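PDB 2I9W: SEC-C motif domain protein from Psychrobacter arcticus, which is of uncharacterised function but binds two zinc ions through four-cysteine sites that accompany an NTF2-like domain with a cystatin-like fold. Local coordinates for residues A[112-117]-A[177-182]; A[52-57]-A[104-109]; A[32-37]-A[61-66]. All coordinates share one frame; numbering follows the deposited sequence. Where two conformers were deposited one is given.

Overall arrangement
The three contacts run in a bent chain from one zinc site to the other. Contact 3, nearest the N-terminal zinc, sets helix 31-39 against helix 53-66. The first turn of that second helix enters contact 2, where it meets the end of strand 97-107. The neighbouring strand, 114-125, carries contact 1 to the C-terminal zinc loop. Centres of contacts 3 and 2 are 16 Å apart, those of 2 and 1 13 Å, and those of 3 and 1 24 Å, on opposite sides of the chain's centre. Segments of contacts 3 and 2 alternate along the chain, and contact 1 follows both. Both zinc-binding regions are thus packed onto the NTF2-like domain between them.

Contact 1. Residues A[112-117]-A[177-182]; sequences KRHAQV and KRCCGM. With ZN (zinc ion), chain C.
His-114 points the edge of its imidazole at the zinc-bound sulfur of Cys-180. His-114 NE2 donates to Cys-180 SG over 3.3 Å, with an N-H...S angle of 167°, and the sulfur lies close to the ring plane, so the bond is nearly straight and uses the N-H where it naturally projects. A first torsion of -61° swings the ring to the backbone-N side of its own residue, and from there NE2 faces the zinc loop. Its other nitrogen, ND1, is hydrogen-bonded to the hydroxyl of Ser-111, so both nitrogens are engaged and the rotation of the ring is fixed from two ends. Cys-179 also meets this ring at its edge: His-114 CE1 lies 3.9 Å from the Cys-179 SG. SG of Cys-179 and SG of Cys-180 each bind the zinc ion at 2.4 Å, and Cys-168 and Cys-170 complete the four-cysteine site. This is the SEC-C motif, a small zinc-binding unit in which a Cys-X-Cys pair and a Cys-Cys pair hold one metal; here it docks on the start of strand 114-125 of the NTF2-like domain. Because the zinc ligands are expected to be thiolates, the N-H from His-114 would probably offset some of the negative charge gathered around the metal. Arg-113 approaches the other sulfur with its aliphatic part: Arg-113 CD touches Cys-179 SG at 3.7 Å, while the chain bends beyond it and NH1 makes a long, weak ion pair with Glu-174. The two cysteines turn their sulfurs differently, SG of Cys-179 standing opposite its own backbone N and SG of Cys-180 beside its own, and this brings both to the same metal from adjacent residues. Tyr-183 meets the His-114 ring with planes inclined by about 55°, and Val-139 touches both His-114 and Cys-180.

Contact 2. Residues A[52-57]-A[104-109]; sequences TAEHLM and VAHTPK
Thr-52 meets His-106 with its CB, 4.0 Å from the ring atom CE1, the two side chains crossing at about a right angle. It is the N-cap of helix 53-66: Thr-52 OG1 accepts from His-55 N at 3.1 Å, so the hydroxyl is turned to the helix's own first turn. Ala-53 touches the ring directly, its CB 4.1 Å from His-106 NE2, and a water also bridges the two. Ala-53 N donates to it at 2.8 Å, and the water, hydrogen-bonded to His-106 NE2 at 2.9 Å, sits at the ring edge, in its plane. Around these residues the fold is NTF2-like, with the helix laid on the antiparallel sheet; strand 97-107 is an outermost strand and carries a classic beta bulge at Val-104 and Ala-105 opposite Glu-118. Glu-54 follows and lies over the ring. Glu-54 CB sits squarely above it, 3.6 Å from the centroid of the His-106 ring and only 9° off the normal, a CH-pi contact, while CD of Pro-108 covers the opposite face and so sandwiches the ring. With CG of Glu-54 swung away from its backbone N (chi1 175°) and the chain extended, OE1 reaches beside the His-106 CB at 3.6 Å, the carboxylate standing steeply to the ring, 80° between planes. The other oxygen, OE2, forms a salt bridge with Arg-58 one turn further along the helix.

Contact 3. Residues A[32-37]-A[61-66]; sequences PYHDGL and YSAFVL
The imidazole of His-34 reaches across to helix 53-66 and inserts its CE1-NE2 end beside Ser-62 and Ala-63. His-34 CE1 lies 3.7 Å from the Ser-62 CB, which is at the ring edge, and His-34 NE2 lies 3.8 Å from Ala-63 CB. Leu-66 adds a looser touch, also at the edge, through CD1. The first torsion of His-34, -68°, keeps CG beside the backbone N and carries the ring toward helix 53-66, and chi2 of 160° turns NE2 toward the partner backbone, where it is hydrogen-bonded to the carbonyl O of Thr-59. ND1 is bonded to the Tyr-26 hydroxyl, so this buried ring has both nitrogens satisfied. Replacing His-34 with an alanine would probably leave the Thr-59 carbonyl and Tyr-26 hydroxyl without this partner and open a gap against Ser-62 and Ala-63. Ser-62 OG folds back along its helix to the Arg-58 carbonyl O; the same oxygen has a weak bond with Cys-11 N, and the side chain lies about 4 Å from the zinc held by Cys-9, Cys-11, Cys-29 and Cys-30. The contact packs helix 31-39 of the N-terminal zinc-binding region across helix 53-66 of the NTF2-like domain, the segment axes approaching to 11.1 Å and crossing at -82°. Tyr-71 of helix 69-74 meets the His-34 ring edge-to-face and touches Ala-63, while Tyr-61 and Val-65 pack on strand 97-107.

Contact 1. Residues A[112-117]-A[177-182]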
loop_
_atom_site.group_PDB
_atom_site.type_symbol
_atom_site.label_atom_id
_atom_site.label_comp_id
_atom_site.label_asym_id
_atom_site.label_seq_id
_atom_site.Cartn_x
_atom_site.Cartn_y
_atom_site.Cartn_z
ATOM N N LYS A 112 13.927 -11.606 5.815
ATOM C CA LYS A 112 14.929 -10.572 6.002
ATOM C C LYS A 112 14.535 -9.272 5.346
ATOM O O LYS A 112 14.879 -8.217 5.841
ATOM C CB LYS A 112 16.273 -11.022 5.432
ATOM C CG LYS A 112 17.403 -10.050 5.640
ATOM N N ARG A 113 13.814 -9.341 4.236
ATOM C CA ARG A 113 13.465 -8.113 3.508
ATOM C C ARG A 113 11.985 -7.951 3.176
ATOM O O ARG A 113 11.604 -6.985 2.461
ATOM C CB ARG A 113 14.320 -8.006 2.257
ATOM C CG ARG A 113 14.153 -9.137 1.291
ATOM C CD ARG A 113 15.314 -9.182 0.234
ATOM N NE ARG A 113 16.685 -8.884 0.694
ATOM C CZ ARG A 113 17.647 -9.759 1.036
ATOM N NH1 ARG A 113 17.469 -11.088 1.091
ATOM N NH2 ARG A 113 18.829 -9.278 1.392
ATOM N N HIS A 114 11.138 -8.859 3.661
ATOM C CA HIS A 114 9.696 -8.768 3.396
ATOM C C HIS A 114 8.818 -8.700 4.629
ATOM O O HIS A 114 9.191 -9.148 5.714
ATOM C CB HIS A 114 9.209 -9.970 2.632
ATOM C CG HIS A 114 9.855 -10.132 1.316
ATOM N ND1 HIS A 114 10.997 -10.879 1.156
ATOM C CD2 HIS A 114 9.523 -9.665 0.094
ATOM C CE1 HIS A 114 11.358 -10.842 -0.111
ATOM N NE2 HIS A 114 10.468 -10.141 -0.782
ATOM N N ALA A 115 7.625 -8.155 4.413
ATOM C CA ALA A 115 6.619 -8.045 5.447
ATOM C C ALA A 115 5.276 -8.321 4.772
ATOM O O ALA A 115 5.112 -8.119 3.566
ATOM C CB ALA A 115 6.663 -6.650 6.077
ATOM N N GLN A 116 4.327 -8.757 5.573
ATOM C CA GLN A 116 2.959 -8.887 5.173
ATOM C C GLN A 116 2.021 -8.086 6.104
ATOM O O GLN A 116 2.292 -7.828 7.255
ATOM C CB GLN A 116 2.542 -10.360 5.107
ATOM C CG GLN A 116 2.842 -10.997 3.769
ATOM C CD GLN A 116 2.575 -12.481 3.668
ATOM O OE1 GLN A 116 2.326 -13.175 4.656
ATOM N NE2 GLN A 116 2.684 -12.998 2.444
ATOM N N VAL A 117 0.899 -7.718 5.523
ATOM C CA VAL A 117 -0.217 -7.034 6.183
ATOM C C VAL A 117 -1.482 -7.712 5.653
ATOM O O VAL A 117 -1.721 -7.755 4.421
ATOM C CB VAL A 117 -0.290 -5.541 5.801
ATOM C CG1 VAL A 117 -1.449 -4.834 6.535
ATOM C CG2 VAL A 117 1.069 -4.855 6.050
ATOM N N LYS A 177 13.228 -16.628 -7.322
ATOM C CA LYS A 177 12.580 -17.745 -6.656
ATOM C C LYS A 177 12.890 -17.895 -5.144
ATOM O O LYS A 177 12.136 -18.553 -4.414
ATOM C CB LYS A 177 12.900 -19.049 -7.418
ATOM C CG LYS A 177 14.323 -19.494 -7.340
ATOM C CD LYS A 177 14.576 -20.753 -8.183
ATOM C CE LYS A 177 13.941 -22.005 -7.568
ATOM N NZ LYS A 177 14.162 -23.206 -8.455
ATOM N N ARG A 178 13.966 -17.265 -4.670
ATOM C CA ARG A 178 14.356 -17.275 -3.239
ATOM C C ARG A 178 14.123 -15.894 -2.618
ATOM O O ARG A 178 14.691 -15.554 -1.540
ATOM C CB ARG A 178 15.825 -17.673 -3.076
ATOM C CG ARG A 178 16.089 -19.172 -3.197
ATOM C CD ARG A 178 15.734 -19.974 -1.915
ATOM N NE ARG A 178 16.648 -19.744 -0.783
ATOM C CZ ARG A 178 16.526 -20.331 0.412
ATOM N NH1 ARG A 178 15.534 -21.193 0.652
ATOM N NH2 ARG A 178 17.381 -20.049 1.393
ATOM N N CYS A 179 13.326 -15.083 -3.307
ATOM C CA CYS A 179 13.093 -13.690 -2.878
ATOM C C CYS A 179 11.643 -13.300 -3.108
ATOM O O CYS A 179 10.789 -13.910 -2.521
ATOM C CB CYS A 179 14.074 -12.696 -3.530
ATOM S SG CYS A 179 14.225 -11.073 -2.729
ATOM N N CYS A 180 11.352 -12.324 -3.969
ATOM C CA CYS A 180 9.961 -11.854 -4.121
ATOM C C CYS A 180 9.052 -12.904 -4.772
ATOM O O CYS A 180 7.839 -12.906 -4.554
ATOM C CB CYS A 180 9.939 -10.517 -4.863
ATOM S SG CYS A 180 10.704 -9.154 -3.910
ATOM N N GLY A 181 9.658 -13.829 -5.526
ATOM C CA GLY A 181 8.941 -14.959 -6.128
ATOM C C GLY A 181 8.403 -15.980 -5.130
ATOM O O GLY A 181 7.536 -16.777 -5.497
HETATM N N MSE A 182 8.910 -15.976 -3.889
HETATM C CA MSE A 182 8.321 -16.742 -2.798
HETATM C C MSE A 182 6.891 -16.273 -2.522
HETATM O O MSE A 182 6.053 -17.035 -2.017
HETATM C CB MSE A 182 9.108 -16.586 -1.490
HETATM C CG MSE A 182 10.508 -17.171 -1.417
HETATM SE SE MSE A 182 10.521 -19.100 -1.589
HETATM C CE MSE A 182 8.835 -19.481 -0.682
HETATM ZN ZN ZN C . 13.022 -9.570 -4.207
#

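Contact 2. Residues A[52-57]-A[104-109]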
loop_
_atom_site.group_PDB
_atom_site.type_symbol
_atom_site.label_atom_id
_atom_site.label_comp_id
_atom_site.label_asym_id
_atom_site.label_seq_id
_atom_site.Cartn_x
_atom_site.Cartn_y
_atom_site.Cartn_z
ATOM N N THR A 52 6.864 1.382 8.225
ATOM C CA THR A 52 6.590 -0.043 8.270
ATOM C C THR A 52 5.670 -0.398 7.101
ATOM O O THR A 52 5.024 0.502 6.552
ATOM C CB THR A 52 5.913 -0.431 9.600
ATOM O OG1 THR A 52 4.546 -0.044 9.568
ATOM C CG2 THR A 52 6.629 0.192 10.831
ATOM N N ALA A 53 5.571 -1.687 6.754
ATOM C CA ALA A 53 4.609 -2.150 5.729
ATOM C C ALA A 53 3.127 -1.853 6.090
ATOM O O ALA A 53 2.323 -1.476 5.230
ATOM C CB ALA A 53 4.829 -3.649 5.453
ATOM N N GLU A 54 2.792 -1.982 7.373
ATOM C CA GLU A 54 1.434 -1.687 7.828
ATOM C C GLU A 54 1.106 -0.205 7.563
ATOM O O GLU A 54 0.049 0.122 7.012
ATOM C CB GLU A 54 1.186 -2.049 9.301
ATOM C CG GLU A 54 -0.230 -1.561 9.689
ATOM C CD GLU A 54 -0.552 -1.699 11.126
ATOM O OE1 GLU A 54 0.116 -2.505 11.807
ATOM O OE2 GLU A 54 -1.504 -1.002 11.554
ATOM N N HIS A 55 2.043 0.669 7.896
ATOM C CA HIS A 55 1.862 2.074 7.652
ATOM C C HIS A 55 1.788 2.350 6.159
ATOM O O HIS A 55 0.923 3.101 5.710
ATOM C CB HIS A 55 2.983 2.823 8.330
ATOM C CG HIS A 55 2.769 4.288 8.389
ATOM N ND1 HIS A 55 3.737 5.156 8.839
ATOM C CD2 HIS A 55 1.701 5.047 8.046
ATOM C CE1 HIS A 55 3.261 6.388 8.798
ATOM N NE2 HIS A 55 2.036 6.350 8.308
ATOM N N LEU A 56 2.646 1.703 5.350
ATOM C CA LEU A 56 2.501 1.879 3.906
ATOM C C LEU A 56 1.116 1.471 3.365
ATOM O O LEU A 56 0.489 2.213 2.601
ATOM C CB LEU A 56 3.615 1.162 3.122
ATOM C CG LEU A 56 3.667 1.471 1.603
ATOM C CD1 LEU A 56 4.094 2.960 1.358
ATOM C CD2 LEU A 56 4.546 0.487 0.837
HETATM N N MSE A 57 0.630 0.319 3.820
HETATM C CA MSE A 57 -0.642 -0.209 3.394
HETATM C C MSE A 57 -1.764 0.790 3.713
HETATM O O MSE A 57 -2.661 1.026 2.893
HETATM C CB MSE A 57 -0.833 -1.565 4.074
HETATM C CG MSE A 57 -2.052 -2.346 3.676
HETATM SE SE MSE A 57 -3.665 -1.700 4.529
HETATM C CE MSE A 57 -3.012 -1.342 6.313
ATOM N N VAL A 104 -6.051 -6.540 10.072
ATOM C CA VAL A 104 -6.172 -7.794 10.819
ATOM C C VAL A 104 -4.836 -8.173 11.458
ATOM O O VAL A 104 -4.785 -8.568 12.650
ATOM C CB VAL A 104 -6.709 -8.915 9.929
ATOM C CG1 VAL A 104 -6.723 -10.274 10.689
ATOM C CG2 VAL A 104 -8.087 -8.540 9.370
ATOM N N ALA A 105 -3.737 -8.061 10.720
ATOM C CA ALA A 105 -2.446 -8.552 11.229
ATOM C C ALA A 105 -1.332 -7.931 10.431
ATOM O O ALA A 105 -1.507 -7.613 9.257
ATOM C CB ALA A 105 -2.361 -10.089 11.143
ATOM N N HIS A 106 -0.205 -7.738 11.102
ATOM C CA HIS A 106 1.016 -7.196 10.507
ATOM C C HIS A 106 2.155 -8.132 10.870
ATOM O O HIS A 106 2.334 -8.491 12.061
ATOM C CB HIS A 106 1.257 -5.794 11.056
ATOM C CG HIS A 106 2.496 -5.146 10.555
ATOM N ND1 HIS A 106 3.272 -4.324 11.343
ATOM C CD2 HIS A 106 3.130 -5.238 9.361
ATOM C CE1 HIS A 106 4.316 -3.921 10.646
ATOM N NE2 HIS A 106 4.258 -4.462 9.442
ATOM N N THR A 107 2.907 -8.550 9.845
ATOM C CA THR A 107 3.991 -9.494 9.979
ATOM C C THR A 107 5.245 -8.764 9.497
ATOM O O THR A 107 5.604 -8.893 8.346
ATOM C CB THR A 107 3.721 -10.736 9.089
ATOM O OG1 THR A 107 2.524 -11.417 9.529
ATOM C CG2 THR A 107 4.918 -11.712 9.126
ATOM N N PRO A 108 5.888 -7.968 10.367
ATOM C CA PRO A 108 6.994 -7.136 9.889
ATOM C C PRO A 108 8.262 -7.920 9.467
ATOM O O PRO A 108 9.086 -7.404 8.716
ATOM C CB PRO A 108 7.297 -6.211 11.084
ATOM C CG PRO A 108 6.674 -6.812 12.225
ATOM C CD PRO A 108 5.597 -7.746 11.790
ATOM N N LYS A 109 8.395 -9.140 9.959
ATOM C CA LYS A 109 9.593 -9.943 9.729
ATOM C C LYS A 109 9.230 -11.233 9.014
ATOM O O LYS A 109 9.602 -12.321 9.467
ATOM C CB LYS A 109 10.297 -10.236 11.056
ATOM C CG LYS A 109 11.000 -9.044 11.669
ATOM C CD LYS A 109 11.890 -9.460 12.890
HETATM O O HOH W 1 6.809 -3.651 8.298
#

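Contact 3. Residues A[32-37]-A[61-66]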
loop_
_atom_site.group_PDB
_atom_site.type_symbol
_atom_site.label_atom_id
_atom_site.label_comp_id
_atom_site.label_asym_id
_atom_site.label_seq_id
_atom_site.Cartn_x
_atom_site.Cartn_y
_atom_site.Cartn_z
ATOM N N PRO A 32 0.810 13.680 5.316
ATOM C CA PRO A 32 2.248 13.937 5.142
ATOM C C PRO A 32 2.993 12.996 4.158
ATOM O O PRO A 32 3.943 13.407 3.481
ATOM C CB PRO A 32 2.798 13.786 6.579
ATOM C CG PRO A 32 1.615 14.081 7.445
ATOM C CD PRO A 32 0.444 13.492 6.731
ATOM N N TYR A 33 2.539 11.750 4.096
ATOM C CA TYR A 33 3.148 10.726 3.290
ATOM C C TYR A 33 2.733 10.967 1.860
ATOM O O TYR A 33 3.546 10.860 0.961
ATOM C CB TYR A 33 2.760 9.333 3.821
ATOM C CG TYR A 33 3.296 9.170 5.203
ATOM C CD1 TYR A 33 4.624 8.820 5.402
ATOM C CD2 TYR A 33 2.535 9.476 6.303
ATOM C CE1 TYR A 33 5.153 8.746 6.653
ATOM C CE2 TYR A 33 3.065 9.440 7.578
ATOM C CZ TYR A 33 4.384 9.075 7.738
ATOM O OH TYR A 33 4.945 8.987 8.989
ATOM N N HIS A 34 1.459 11.245 1.628
ATOM C CA HIS A 34 1.020 11.488 0.256
ATOM C C HIS A 34 1.775 12.750 -0.263
ATOM O O HIS A 34 2.380 12.758 -1.324
ATOM C CB HIS A 34 -0.467 11.749 0.204
ATOM C CG HIS A 34 -1.306 10.557 0.540
ATOM N ND1 HIS A 34 -2.620 10.652 0.950
ATOM C CD2 HIS A 34 -0.987 9.251 0.614
ATOM C CE1 HIS A 34 -3.088 9.436 1.172
ATOM N NE2 HIS A 34 -2.111 8.567 0.973
ATOM N N ASP A 35 1.721 13.815 0.515
ATOM C CA ASP A 35 2.362 15.081 0.091
ATOM C C ASP A 35 3.871 14.926 -0.095
ATOM O O ASP A 35 4.476 15.552 -0.969
ATOM C CB ASP A 35 2.022 16.178 1.112
ATOM C CG ASP A 35 0.576 16.654 1.013
ATOM O OD1 ASP A 35 -0.168 16.232 0.095
ATOM O OD2 ASP A 35 0.168 17.450 1.882
ATOM N N GLY A 36 4.473 14.091 0.736
ATOM C CA GLY A 36 5.910 13.873 0.736
ATOM C C GLY A 36 6.429 13.250 -0.541
ATOM O O GLY A 36 7.410 13.722 -1.113
ATOM N N LEU A 37 5.757 12.191 -0.979
ATOM C CA LEU A 37 6.121 11.480 -2.203
ATOM C C LEU A 37 5.818 12.359 -3.411
ATOM O O LEU A 37 6.552 12.320 -4.408
ATOM C CB LEU A 37 5.379 10.145 -2.306
ATOM C CG LEU A 37 6.145 8.942 -2.857
ATOM C CD1 LEU A 37 7.500 8.805 -2.187
ATOM C CD2 LEU A 37 5.336 7.665 -2.656
ATOM N N TYR A 61 -4.336 2.609 1.027
ATOM C CA TYR A 61 -5.788 2.628 1.193
ATOM C C TYR A 61 -6.343 4.068 1.130
ATOM O O TYR A 61 -7.262 4.364 0.390
ATOM C CB TYR A 61 -6.185 1.967 2.524
ATOM C CG TYR A 61 -7.651 2.148 2.758
ATOM C CD1 TYR A 61 -8.554 1.354 2.123
ATOM C CD2 TYR A 61 -8.119 3.174 3.569
ATOM C CE1 TYR A 61 -9.942 1.553 2.264
ATOM C CE2 TYR A 61 -9.475 3.403 3.721
ATOM C CZ TYR A 61 -10.399 2.583 3.054
ATOM O OH TYR A 61 -11.758 2.772 3.209
ATOM N N SER A 62 -5.729 4.961 1.890
ATOM C CA SER A 62 -6.158 6.380 1.906
ATOM C C SER A 62 -5.970 7.028 0.528
ATOM O O SER A 62 -6.781 7.868 0.126
ATOM C CB SER A 62 -5.359 7.135 2.967
ATOM O OG SER A 62 -5.680 6.589 4.225
ATOM N N ALA A 63 -4.956 6.585 -0.219
ATOM C CA ALA A 63 -4.748 7.083 -1.594
ATOM C C ALA A 63 -5.848 6.543 -2.525
ATOM O O ALA A 63 -6.227 7.216 -3.444
ATOM C CB ALA A 63 -3.330 6.709 -2.096
ATOM N N PHE A 64 -6.360 5.338 -2.278
ATOM C CA PHE A 64 -7.525 4.823 -3.045
ATOM C C PHE A 64 -8.739 5.708 -2.771
ATOM O O PHE A 64 -9.383 6.247 -3.682
ATOM C CB PHE A 64 -7.831 3.369 -2.669
ATOM C CG PHE A 64 -6.797 2.380 -3.175
ATOM C CD1 PHE A 64 -6.344 2.485 -4.483
ATOM C CD2 PHE A 64 -6.335 1.351 -2.396
ATOM C CE1 PHE A 64 -5.416 1.594 -4.993
ATOM C CE2 PHE A 64 -5.384 0.457 -2.914
ATOM C CZ PHE A 64 -4.936 0.615 -4.204
ATOM N N VAL A 65 -9.020 5.912 -1.484
ATOM C CA VAL A 65 -10.215 6.655 -1.084
ATOM C C VAL A 65 -10.193 8.084 -1.632
ATOM O O VAL A 65 -11.221 8.561 -2.172
ATOM C CB VAL A 65 -10.355 6.677 0.458
ATOM C CG1 VAL A 65 -11.584 7.586 0.864
ATOM C CG2 VAL A 65 -10.483 5.288 0.988
ATOM N N LEU A 66 -9.035 8.748 -1.520
ATOM C CA LEU A 66 -8.883 10.152 -1.902
ATOM C C LEU A 66 -8.497 10.357 -3.370
ATOM O O LEU A 66 -8.436 11.487 -3.845
ATOM C CB LEU A 66 -7.887 10.860 -0.979
ATOM C CG LEU A 66 -8.254 10.861 0.533
ATOM C CD1 LEU A 66 -7.101 11.423 1.395
ATOM C CD2 LEU A 66 -9.582 11.613 0.871
#